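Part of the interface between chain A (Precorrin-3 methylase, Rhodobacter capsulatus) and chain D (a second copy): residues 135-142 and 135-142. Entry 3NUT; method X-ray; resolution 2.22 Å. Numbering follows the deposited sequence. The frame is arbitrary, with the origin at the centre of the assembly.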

ATOM      1  N   HIS A 135       5.352   7.371   8.049  1.00 41.51           N
ATOM      2  CA  HIS A 135       4.550   8.583   8.138  1.00 42.20           C
ATOM      3  C   HIS A 135       3.819   8.806   6.821  1.00 41.09           C
ATOM      4  O   HIS A 135       3.995   8.026   5.891  1.00 40.60           O
ATOM      5  N   ASP A 136       3.012   9.873   6.763  1.00 40.07           N
ATOM      6  CA  ASP A 136       2.354  10.329   5.542  1.00 39.04           C
ATOM      7  C   ASP A 136       3.258  10.167   4.327  1.00 38.33           C
ATOM      8  O   ASP A 136       4.413  10.608   4.329  1.00 38.40           O
ATOM      9  N   PHE A 137       2.746   9.493   3.304  1.00 37.22           N
ATOM     10  CA  PHE A 137       3.544   9.204   2.122  1.00 36.71           C
ATOM     11  C   PHE A 137       2.682   9.203   0.869  1.00 36.48           C
ATOM     12  O   PHE A 137       1.446   9.175   0.942  1.00 36.04           O
ATOM     13  N   CYS A 138       3.329   9.225  -0.284  1.00 36.92           N
ATOM     14  CA  CYS A 138       2.588   9.127  -1.537  1.00 37.50           C
ATOM     15  C   CYS A 138       3.263   8.190  -2.524  1.00 37.44           C
ATOM     16  O   CYS A 138       4.465   7.924  -2.424  1.00 37.82           O
ATOM     17  N   ALA A 139       2.488   7.684  -3.475  1.00 37.10           N
ATOM     18  CA  ALA A 139       3.005   6.799  -4.503  1.00 37.27           C
ATOM     19  C   ALA A 139       2.926   7.504  -5.838  1.00 37.33           C
ATOM     20  O   ALA A 139       1.905   8.112  -6.176  1.00 37.28           O
ATOM     21  N   ILE A 140       4.002   7.430  -6.601  1.00 38.02           N
ATOM     22  CA  ILE A 140       4.092   8.214  -7.825  1.00 39.22           C
ATOM     23  C   ILE A 140       4.685   7.387  -8.959  1.00 40.10           C
ATOM     24  O   ILE A 140       5.766   6.790  -8.824  1.00 40.14           O
ATOM     25  N   ASN A 141       3.979   7.354 -10.075  1.00 41.28           N
ATOM     26  CA  ASN A 141       4.450   6.636 -11.242  1.00 43.65           C
ATOM     27  C   ASN A 141       5.308   7.576 -12.105  1.00 44.77           C
ATOM     28  O   ASN A 141       4.830   8.624 -12.550  1.00 44.99           O
ATOM     29  N   LEU A 142       6.564   7.202 -12.332  1.00 46.34           N
ATOM     30  CA  LEU A 142       7.516   8.039 -13.099  1.00 48.24           C
ATOM     31  C   LEU A 142       7.681   7.644 -14.569  1.00 50.27           C
ATOM     32  O   LEU A 142       8.494   8.244 -15.273  1.00 50.66           O
TER
ATOM     33  N   HIS D 135      -4.324   5.900  -9.776  1.00 34.17           N
ATOM     34  CA  HIS D 135      -3.372   6.960 -10.123  1.00 36.14           C
ATOM     35  C   HIS D 135      -2.616   7.375  -8.866  1.00 35.17           C
ATOM     36  O   HIS D 135      -2.965   6.944  -7.757  1.00 35.33           O
ATOM     37  N   ASP D 136      -1.626   8.252  -9.048  1.00 34.29           N
ATOM     38  CA  ASP D 136      -0.818   8.815  -7.955  1.00 33.13           C
ATOM     39  C   ASP D 136      -1.723   9.131  -6.771  1.00 32.39           C
ATOM     40  O   ASP D 136      -2.782   9.771  -6.901  1.00 32.24           O
ATOM     41  N   PHE D 137      -1.311   8.652  -5.608  1.00 31.73           N
ATOM     42  CA  PHE D 137      -2.123   8.786  -4.423  1.00 31.36           C
ATOM     43  C   PHE D 137      -1.252   8.989  -3.206  1.00 31.80           C
ATOM     44  O   PHE D 137      -0.056   8.723  -3.233  1.00 31.08           O
ATOM     45  N   CYS D 138      -1.873   9.427  -2.127  1.00 32.98           N
ATOM     46  CA  CYS D 138      -1.151   9.613  -0.880  1.00 34.24           C
ATOM     47  C   CYS D 138      -1.938   9.047   0.282  1.00 34.46           C
ATOM     48  O   CYS D 138      -3.153   8.815   0.177  1.00 34.98           O
ATOM     49  N   ALA D 139      -1.250   8.809   1.387  1.00 34.46           N
ATOM     50  CA  ALA D 139      -1.922   8.316   2.574  1.00 35.12           C
ATOM     51  C   ALA D 139      -1.620   9.290   3.701  1.00 35.61           C
ATOM     52  O   ALA D 139      -0.473   9.701   3.841  1.00 35.63           O
ATOM     53  N   ILE D 140      -2.636   9.650   4.492  1.00 36.60           N
ATOM     54  CA  ILE D 140      -2.462  10.598   5.609  1.00 38.33           C
ATOM     55  C   ILE D 140      -3.148  10.147   6.912  1.00 39.27           C
ATOM     56  O   ILE D 140      -4.312   9.730   6.912  1.00 39.49           O
ATOM     57  N   ASN D 141      -2.414  10.217   8.021  1.00 40.84           N
ATOM     58  CA  ASN D 141      -2.986   9.880   9.339  1.00 42.52           C
ATOM     59  C   ASN D 141      -3.684  11.105   9.924  1.00 43.40           C
ATOM     60  O   ASN D 141      -3.110  12.209   9.929  1.00 43.05           O
ATOM     61  N   LEU D 142      -4.918  10.920  10.381  1.00 44.56           N
ATOM     62  CA  LEU D 142      -5.687  12.039  10.919  1.00 46.72           C
ATOM     63  C   LEU D 142      -5.786  12.063  12.451  1.00 48.23           C
ATOM     64  O   LEU D 142      -6.362  12.999  12.999  1.00 49.00           O
TER

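What does the chain A stretch offer before its strand begins? A:His135 turns its CA-to-CB bond away from the partner stretch and makes no contact with it. A:Asp136 sets off sideways, but its m rotamer lets the carboxylate come nearer to the partner stretch, just beyond the last backbone pairing of the two antiparallel strands. There A:Asp136 OD1 accepts a hydrogen bond from D:Asn141 N at 3.1 Å, nearly straight at 169°, so a side chain takes the place a backbone carbonyl would fill if the ladder continued. A:Asp136 OD2 lies 3.4 Å from D:Ile140 CG2, and both carboxylate oxygens also find hydrogen bonds elsewhere in the structure.

How does A:Phe137 pack when its neighbor across the strands is only an alanine? Its p rotamer, with chi2 at 88°, lays the ring beside the small methyl group of D:Ala139, on the face of the sheet that these two residues share with A:Ala139 and D:Phe137. D:Ala139 CB sits over one face of the ring, 4.2 Å from the centroid of the A:Phe137 ring, and comes within 3.9 Å of A:Phe137 CE2. The backbones hold this pairing in place: D:Ala139 N donates to A:Phe137 O at 2.8 Å, and A:Phe137 N donates to D:Ala139 O at 3.3 Å.

What happens where A:Cys138 meets its own copy? A:Cys138 and D:Cys138 form a non-hydrogen-bonded pair, with A:Cys138 CA and D:Cys138 CA 3.8 Å apart, and both side chains point to the sheet face opposite the phenylalanines. A:Cys138 CB touches D:Cys138 CB at 3.7 Å. Both side chains are p rotamers, yet A:Cys138 SG and D:Cys138 SG are 6.7 Å apart, far too distant for a disulfide, so the contact is between methylenes.

Does the second half of the strand repeat the first? Closely: A:Ala139 CB lies over one face of the D:Phe137 ring, 4.0 Å from its centroid, and reaches D:Phe137 CE2 at 3.6 Å. A:Ala139 N donates to D:Phe137 O at 2.8 Å, while the return bond from D:Phe137 N to A:Ala139 O, at 3.3 Å, is weak. A:Ile140, m at chi1 and t at chi2, points sideways and brings CG2 to 4.0 Å from D:Asp136 OD2. At A:Asn141 the backbone makes the polar contact, A:Asn141 N donating to D:Asp136 OD1 at 2.9 Å; the t side chain sets off sideways and its end leads off from the partner stretch. A:Leu142 makes no contact with the partner stretch.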

ATOM      1  CB  HIS A 135       5.446   9.787   8.441  1.00 43.15           C
ATOM      2  CG  HIS A 135       5.788   9.938   9.892  1.00 47.86           C
ATOM      3  ND1 HIS A 135       6.297   8.902  10.652  1.00 50.11           N
ATOM      4  CD2 HIS A 135       5.713  11.014  10.717  1.00 50.74           C
ATOM      5  CE1 HIS A 135       6.509   9.330  11.885  1.00 51.11           C
ATOM      6  NE2 HIS A 135       6.169  10.608  11.948  1.00 52.42           N
ATOM      7  CB  ASP A 136       1.923  11.787   5.678  1.00 39.20           C
ATOM      8  CG  ASP A 136       0.904  11.991   6.785  1.00 39.27           C
ATOM      9  OD1 ASP A 136       0.541  11.006   7.449  1.00 42.84           O
ATOM     10  OD2 ASP A 136       0.463  13.136   7.001  1.00 40.22           O
ATOM     11  CB  PHE A 137       4.285   7.860   2.297  1.00 36.37           C
ATOM     12  CG  PHE A 137       3.376   6.651   2.286  1.00 35.83           C
ATOM     13  CD1 PHE A 137       3.037   6.031   1.086  1.00 34.70           C
ATOM     14  CD2 PHE A 137       2.861   6.142   3.471  1.00 35.39           C
ATOM     15  CE1 PHE A 137       2.193   4.910   1.069  1.00 37.45           C
ATOM     16  CE2 PHE A 137       1.998   5.027   3.461  1.00 35.49           C
ATOM     17  CZ  PHE A 137       1.680   4.406   2.255  1.00 35.16           C
ATOM     18  CB  CYS A 138       2.416  10.509  -2.150  1.00 38.18           C
ATOM     19  SG  CYS A 138       3.970  11.252  -2.622  1.00 40.81           S
ATOM     20  CB  ALA A 139       2.212   5.492  -4.538  1.00 37.58           C
ATOM     21  CB  ILE A 140       4.917   9.533  -7.616  1.00 39.04           C
ATOM     22  CG1 ILE A 140       4.216  10.478  -6.621  1.00 39.16           C
ATOM     23  CG2 ILE A 140       5.122  10.256  -8.942  1.00 38.82           C
ATOM     24  CD1 ILE A 140       5.076  11.701  -6.155  1.00 39.30           C
ATOM     25  CB  ASN A 141       3.229   6.134 -12.010  1.00 43.81           C
ATOM     26  CG  ASN A 141       3.578   5.353 -13.247  1.00 46.30           C
ATOM     27  OD1 ASN A 141       4.675   4.798 -13.382  1.00 48.60           O
ATOM     28  ND2 ASN A 141       2.620   5.282 -14.167  1.00 48.66           N
ATOM     29  CB  LEU A 142       8.907   8.044 -12.452  1.00 47.11           C
ATOM     30  CG  LEU A 142       9.122   8.413 -10.986  1.00 46.22           C
ATOM     31  CD1 LEU A 142      10.590   8.643 -10.770  1.00 45.30           C
ATOM     32  CD2 LEU A 142       8.341   9.637 -10.546  1.00 45.19           C
TER
ATOM     33  CB  HIS D 135      -4.124   8.209 -10.608  1.00 37.28           C
ATOM     34  CG  HIS D 135      -4.388   8.243 -12.082  1.00 42.50           C
ATOM     35  ND1 HIS D 135      -5.151   7.288 -12.726  1.00 46.76           N
ATOM     36  CD2 HIS D 135      -4.027   9.145 -13.028  1.00 45.90           C
ATOM     37  CE1 HIS D 135      -5.226   7.586 -14.014  1.00 49.22           C
ATOM     38  NE2 HIS D 135      -4.557   8.709 -14.221  1.00 51.27           N
ATOM     39  CB  ASP D 136      -0.049  10.092  -8.388  1.00 32.76           C
ATOM     40  CG  ASP D 136       1.001   9.849  -9.502  1.00 32.94           C
ATOM     41  OD1 ASP D 136       1.478   8.711  -9.731  1.00 33.57           O
ATOM     42  OD2 ASP D 136       1.379  10.845 -10.168  1.00 34.40           O
ATOM     43  CB  PHE D 137      -3.043   7.559  -4.251  1.00 31.18           C
ATOM     44  CG  PHE D 137      -2.319   6.251  -4.001  1.00 28.69           C
ATOM     45  CD1 PHE D 137      -2.178   5.753  -2.712  1.00 29.39           C
ATOM     46  CD2 PHE D 137      -1.832   5.506  -5.049  1.00 27.08           C
ATOM     47  CE1 PHE D 137      -1.527   4.519  -2.463  1.00 28.83           C
ATOM     48  CE2 PHE D 137      -1.190   4.268  -4.817  1.00 28.61           C
ATOM     49  CZ  PHE D 137      -1.038   3.782  -3.510  1.00 27.60           C
ATOM     50  CB  CYS D 138      -0.867  11.101  -0.665  1.00 34.62           C
ATOM     51  SG  CYS D 138      -2.313  12.047  -0.293  1.00 37.65           S
ATOM     52  CB  ALA D 139      -1.436   6.885   2.919  1.00 33.95           C
ATOM     53  CB  ILE D 140      -2.910  12.049   5.224  1.00 38.37           C
ATOM     54  CG1 ILE D 140      -1.971  12.639   4.174  1.00 38.29           C
ATOM     55  CG2 ILE D 140      -2.877  12.958   6.428  1.00 38.07           C
ATOM     56  CD1 ILE D 140      -2.662  13.550   3.140  1.00 41.63           C
ATOM     57  CB  ASN D 141      -1.908   9.351  10.294  1.00 42.20           C
ATOM     58  CG  ASN D 141      -2.474   8.873  11.642  1.00 43.55           C
ATOM     59  OD1 ASN D 141      -3.624   9.147  11.995  1.00 45.10           O
ATOM     60  ND2 ASN D 141      -1.649   8.157  12.400  1.00 43.79           N
ATOM     61  CB  LEU D 142      -7.092  12.132  10.296  1.00 46.33           C
ATOM     62  CG  LEU D 142      -7.326  12.070   8.780  1.00 47.08           C
ATOM     63  CD1 LEU D 142      -8.748  12.501   8.478  1.00 45.54           C
ATOM     64  CD2 LEU D 142      -6.327  12.899   7.941  1.00 46.92           C
TER